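Local coordinates for protein SAM dependent methyltransferase (Aquifex aeolicus, PDB 3DH0) that binds S-adenosylmethionine and probably transfers its methyl group to a substrate, as a Rossmann-like SAM-dependent methyltransferase, at residues V41-T46 and F109-F114; P103-D108 and A133-Y138. All coordinates share one frame; numbering follows the deposited sequence.

How the interactions relate
Both interactions pair strand 107-113 with a neighbour in the same sheet, one on each flank, and together they illustrate how a central strand of a Rossmann-like methyltransferase is held. Interaction 1 joins its middle residues to strand 40-43, just before both chains reach S-adenosylmethionine; interaction 2 joins its N-terminal entry to strands 133-134 and 137-144, with the V107 side chain about 13 Å from the cofactor. Their centres lie 13 Å apart, yet they touch: I110 N is 2.8 Å from Y138 O, a probable hydrogen bond, and I110 CD1 packs 3.9 Å from A133 CB. Interaction 1 supplies V44, G45, T46, A113 and F114 to the cofactor pocket, while interaction 2 lies away from it.

Interaction 1 (V41-T46 and F109-F114); sequences VLDVGT and FIFMAF. With SAM (S-adenosylmethionine), chain C.
The F111 ring and the D43 carboxylate lie side by side on one face of the sheet, their planes 33° apart, with OD1 of D43 meeting CD2 of F111 obliquely at 3.5 Å. The F109 ring, on the same face, is met obliquely as well: CG2 of V41, anti to the backbone N, is the branch that reaches it, 3.9 Å from CD2. Beneath these groups the strands run parallel. L42 N donates to F109 O, F111 N to L42 O at 2.8 Å and 172°, and V44 N to F111 O over a longer 3.2 Å. Past the strand end V44 turns toward its partner, and CG of M112 lies against its CB, at 3.6 Å, and its CG2. L129 of helix 122-132 also touches M112. D43 does more than line the ring: T46 OG1 donates to its OD2 from above the carboxylate plane, tying strand to loop. An alanine here would probably leave the T46 hydroxyl without this acceptor and open a gap beside F111, leaving the loop freer to shift. That loop matters because G45, centre of an inverse gamma turn, offers its carbonyl to the cofactor; a side chain there would clash with the ribose O4'. The amino N of S-adenosylmethionine donates to G45 O and to A113 O, both at 2.8 Å. Two backbone carbonyls, one from the loop just after strand 40-43 and one from the last residue of strand 107-113, therefore grip the methionine ammonium and would be expected to favour its positive charge.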
# COMPACT_ATOMS: atom_id res chain seq x y z
N VAL A 41 3.90 0.92 10.04
CA VAL A 41 3.57 0.56 8.68
C VAL A 41 3.49 1.75 7.73
O VAL A 41 3.01 2.82 8.08
CB VAL A 41 2.24 -0.22 8.62
CG1 VAL A 41 1.20 0.48 9.46
CG2 VAL A 41 1.77 -0.34 7.19
N LEU A 42 3.99 1.53 6.51
CA LEU A 42 3.96 2.56 5.48
C LEU A 42 2.88 2.18 4.49
O LEU A 42 2.86 1.06 3.99
CB LEU A 42 5.32 2.65 4.76
CG LEU A 42 5.39 3.76 3.70
CD1 LEU A 42 5.19 5.11 4.37
CD2 LEU A 42 6.72 3.72 2.98
N ASP A 43 1.98 3.12 4.23
CA ASP A 43 0.88 2.93 3.29
C ASP A 43 1.24 3.81 2.12
O ASP A 43 1.04 5.02 2.17
CB ASP A 43 -0.43 3.39 3.95
CG ASP A 43 -1.66 3.07 3.11
OD1 ASP A 43 -1.56 2.27 2.15
OD2 ASP A 43 -2.74 3.62 3.42
N VAL A 44 1.76 3.21 1.06
CA VAL A 44 2.21 3.97 -0.11
C VAL A 44 1.18 4.84 -0.85
O VAL A 44 1.22 6.06 -0.72
CB VAL A 44 2.96 3.04 -1.07
CG1 VAL A 44 3.48 3.80 -2.26
CG2 VAL A 44 4.13 2.41 -0.33
N GLY A 45 0.28 4.27 -1.62
CA GLY A 45 -0.69 5.14 -2.28
C GLY A 45 -1.89 5.28 -1.37
O GLY A 45 -2.95 4.71 -1.62
N THR A 46 -1.73 6.06 -0.30
CA THR A 46 -2.80 6.21 0.66
C THR A 46 -4.12 6.70 0.05
O THR A 46 -5.19 6.35 0.55
CB THR A 46 -2.37 7.13 1.80
OG1 THR A 46 -3.15 6.82 2.96
CG2 THR A 46 -2.59 8.58 1.44
N PHE A 109 6.57 -2.70 8.27
CA PHE A 109 5.62 -3.21 7.30
C PHE A 109 5.38 -2.19 6.19
O PHE A 109 5.20 -1.00 6.46
CB PHE A 109 4.30 -3.51 8.02
CG PHE A 109 3.43 -4.48 7.30
CD1 PHE A 109 3.50 -5.83 7.60
CD2 PHE A 109 2.55 -4.05 6.32
CE1 PHE A 109 2.71 -6.77 6.93
CE2 PHE A 109 1.74 -4.96 5.64
CZ PHE A 109 1.82 -6.33 5.94
N ILE A 110 5.38 -2.64 4.95
CA ILE A 110 5.12 -1.77 3.81
C ILE A 110 3.90 -2.34 3.08
O ILE A 110 3.93 -3.45 2.58
CB ILE A 110 6.31 -1.71 2.85
CG1 ILE A 110 7.57 -1.27 3.59
CG2 ILE A 110 6.02 -0.72 1.73
CD1 ILE A 110 8.86 -1.59 2.83
N PHE A 111 2.84 -1.55 3.03
CA PHE A 111 1.60 -1.96 2.39
C PHE A 111 1.36 -1.12 1.15
O PHE A 111 1.27 0.10 1.23
CB PHE A 111 0.45 -1.77 3.38
CG PHE A 111 -0.90 -2.07 2.84
CD1 PHE A 111 -1.20 -3.33 2.34
CD2 PHE A 111 -1.89 -1.09 2.87
CE1 PHE A 111 -2.49 -3.62 1.90
CE2 PHE A 111 -3.17 -1.36 2.43
CZ PHE A 111 -3.48 -2.64 1.94
N MET A 112 1.28 -1.78 0.00
CA MET A 112 1.06 -1.08 -1.25
C MET A 112 -0.23 -1.59 -1.91
O MET A 112 -0.20 -2.56 -2.65
CB MET A 112 2.26 -1.29 -2.17
CG MET A 112 2.71 -0.03 -2.87
SD MET A 112 4.12 -0.29 -3.94
CE MET A 112 5.33 -0.80 -2.80
N ALA A 113 -1.35 -0.93 -1.63
CA ALA A 113 -2.63 -1.36 -2.20
C ALA A 113 -3.06 -0.64 -3.47
O ALA A 113 -3.44 0.53 -3.45
CB ALA A 113 -3.73 -1.25 -1.15
N PHE A 114 -3.03 -1.37 -4.58
CA PHE A 114 -3.41 -0.85 -5.90
C PHE A 114 -2.60 0.36 -6.34
O PHE A 114 -3.08 1.18 -7.13
CB PHE A 114 -4.89 -0.48 -5.92
CG PHE A 114 -5.81 -1.61 -5.56
CD1 PHE A 114 -6.42 -1.65 -4.31
CD2 PHE A 114 -6.04 -2.64 -6.47
CE1 PHE A 114 -7.26 -2.69 -3.97
CE2 PHE A 114 -6.88 -3.69 -6.14
CZ PHE A 114 -7.50 -3.72 -4.88
N SAM C . -4.69 2.51 -1.97
CA SAM C . -5.86 3.44 -2.01
C SAM C . -7.09 2.76 -1.43
O SAM C . -6.99 1.60 -1.04
OXT SAM C . -8.15 3.47 -1.40
CB SAM C . -6.14 3.87 -3.44
CG SAM C . -4.87 4.21 -4.10
SD SAM C . -4.84 4.76 -5.83
CE SAM C . -5.24 3.26 -6.72
C5' SAM C . -3.14 5.00 -6.05
C4' SAM C . -2.56 6.24 -5.39
O4' SAM C . -1.16 6.16 -5.65
C3' SAM C . -2.95 7.55 -6.10
O3' SAM C . -3.80 8.25 -5.14
C2' SAM C . -1.67 8.34 -6.28
O2' SAM C . -1.66 9.71 -5.96
C1' SAM C . -0.65 7.42 -5.53
N9 SAM C . 0.70 7.35 -6.07
C8 SAM C . 1.14 7.20 -7.37
N7 SAM C . 2.43 7.15 -7.47
C5 SAM C . 2.88 7.28 -6.16
C6 SAM C . 4.19 7.29 -5.58
N6 SAM C . 5.30 7.18 -6.33
N1 SAM C . 4.30 7.43 -4.20
C2 SAM C . 3.15 7.54 -3.48
N3 SAM C . 1.89 7.53 -3.93
C4 SAM C . 1.82 7.40 -5.28

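Interaction 2 (P103-D108 and A133-Y138)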
# COMPACT_ATOMS: atom_id res chain seq x y z
N PRO A 103 13.25 8.82 7.76
CA PRO A 103 14.65 8.46 7.96
C PRO A 103 14.85 6.95 7.75
O PRO A 103 13.90 6.18 7.83
CB PRO A 103 14.93 8.90 9.40
CG PRO A 103 13.59 8.85 10.06
CD PRO A 103 12.67 9.40 8.99
N ASP A 104 16.08 6.53 7.49
CA ASP A 104 16.37 5.13 7.28
C ASP A 104 15.87 4.23 8.40
O ASP A 104 15.67 4.66 9.53
CB ASP A 104 17.88 4.90 7.14
CG ASP A 104 18.49 5.68 6.00
OD1 ASP A 104 19.42 5.15 5.37
OD2 ASP A 104 18.07 6.82 5.74
N ASN A 105 15.66 2.96 8.05
CA ASN A 105 15.23 1.93 8.99
C ASN A 105 14.15 2.35 9.98
O ASN A 105 14.30 2.17 11.19
CB ASN A 105 16.47 1.43 9.72
CG ASN A 105 17.64 1.19 8.77
OD1 ASN A 105 17.57 0.31 7.91
ND2 ASN A 105 18.69 1.99 8.90
N THR A 106 13.05 2.87 9.46
CA THR A 106 11.96 3.30 10.31
C THR A 106 10.66 2.49 10.12
O THR A 106 9.74 2.61 10.93
CB THR A 106 11.66 4.82 10.09
OG1 THR A 106 11.58 5.10 8.69
CG2 THR A 106 12.75 5.68 10.71
N VAL A 107 10.59 1.67 9.08
CA VAL A 107 9.36 0.91 8.86
C VAL A 107 9.50 -0.60 8.91
O VAL A 107 10.45 -1.18 8.38
CB VAL A 107 8.69 1.28 7.53
CG1 VAL A 107 8.50 2.78 7.45
CG2 VAL A 107 9.52 0.78 6.37
N ASP A 108 8.52 -1.24 9.53
CA ASP A 108 8.50 -2.69 9.70
C ASP A 108 7.64 -3.38 8.64
O ASP A 108 7.95 -4.48 8.17
CB ASP A 108 7.95 -3.01 11.10
CG ASP A 108 8.74 -2.32 12.20
OD1 ASP A 108 9.94 -2.63 12.35
OD2 ASP A 108 8.15 -1.48 12.92
N ALA A 133 12.92 1.28 5.01
CA ALA A 133 12.60 -0.03 5.56
C ALA A 133 13.70 -0.54 6.48
O ALA A 133 14.88 -0.42 6.17
CB ALA A 133 12.40 -1.02 4.42
N LYS A 134 13.31 -1.13 7.61
CA LYS A 134 14.27 -1.68 8.57
C LYS A 134 14.95 -2.91 7.97
O LYS A 134 14.48 -3.49 7.00
CB LYS A 134 13.57 -2.06 9.87
CG LYS A 134 12.91 -0.89 10.55
CD LYS A 134 12.52 -1.16 11.99
CE LYS A 134 11.96 0.12 12.59
NZ LYS A 134 11.51 0.00 14.00
N PRO A 135 16.08 -3.33 8.55
CA PRO A 135 16.77 -4.51 8.01
C PRO A 135 15.85 -5.72 7.84
O PRO A 135 16.07 -6.56 6.96
CB PRO A 135 17.89 -4.74 9.02
CG PRO A 135 18.24 -3.35 9.43
CD PRO A 135 16.86 -2.74 9.65
N PHE A 136 14.83 -5.81 8.69
CA PHE A 136 13.86 -6.91 8.64
C PHE A 136 12.83 -6.62 7.55
O PHE A 136 12.97 -7.09 6.41
CB PHE A 136 13.15 -7.04 9.99
CG PHE A 136 14.05 -7.51 11.13
CD1 PHE A 136 15.10 -6.69 11.60
CD2 PHE A 136 13.87 -8.77 11.71
CE1 PHE A 136 15.95 -7.13 12.64
CE2 PHE A 136 14.71 -9.22 12.74
CZ PHE A 136 15.76 -8.39 13.21
N ALA A 137 11.80 -5.86 7.92
CA ALA A 137 10.70 -5.41 7.04
C ALA A 137 10.02 -6.35 6.07
O ALA A 137 10.67 -7.05 5.29
CB ALA A 137 11.14 -4.15 6.28
N TYR A 138 8.68 -6.32 6.11
CA TYR A 138 7.83 -7.12 5.22
C TYR A 138 7.18 -6.19 4.19
O TYR A 138 6.80 -5.07 4.52
CB TYR A 138 6.70 -7.83 5.98
CG TYR A 138 7.08 -8.57 7.24
CD1 TYR A 138 7.41 -7.89 8.41
CD2 TYR A 138 7.02 -9.97 7.29
CE1 TYR A 138 7.66 -8.56 9.60
CE2 TYR A 138 7.26 -10.67 8.48
CZ TYR A 138 7.58 -9.95 9.63
OH TYR A 138 7.76 -10.62 10.84
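V107 and A133 form a parallel bridge, with K134 N donating nearly straight to V107 O (3.0 Å, 173°) and, beyond the corner at P135 and F136, Y138 N donating to D108 O at 2.9 Å. The latter carbonyl also takes a CA-H...O contact from A137 and lies in the plane of the Y138 ring, at its edge. On the face shared by V107 and A133, the V107 CG2 methyl packs 3.9 Å from CB of A133. K134 sends an extended chain across the opposing segment: CG lies beside the carbonyls of V107 and N105, and the chain crosses the D108 side chain to bring NZ 3.5 Å from OD1, a long salt bridge. The other carboxylate oxygen, OD2, accepts from the backbone N of T40, so D108 reaches both flanking strands. The N105 side chain crosses that of P135 at about a right angle, near its CD. T106 OG1 donates to P103 O at 2.7 Å and makes a weak hydrogen bond with V132 O. The contact sits where helix 122-132 ends and the chain enters the sheet, with D104 salt-bridged to R131 near that end, while A133 touches I192 and Y138 packs against Y189 and M191 of strand 185-191.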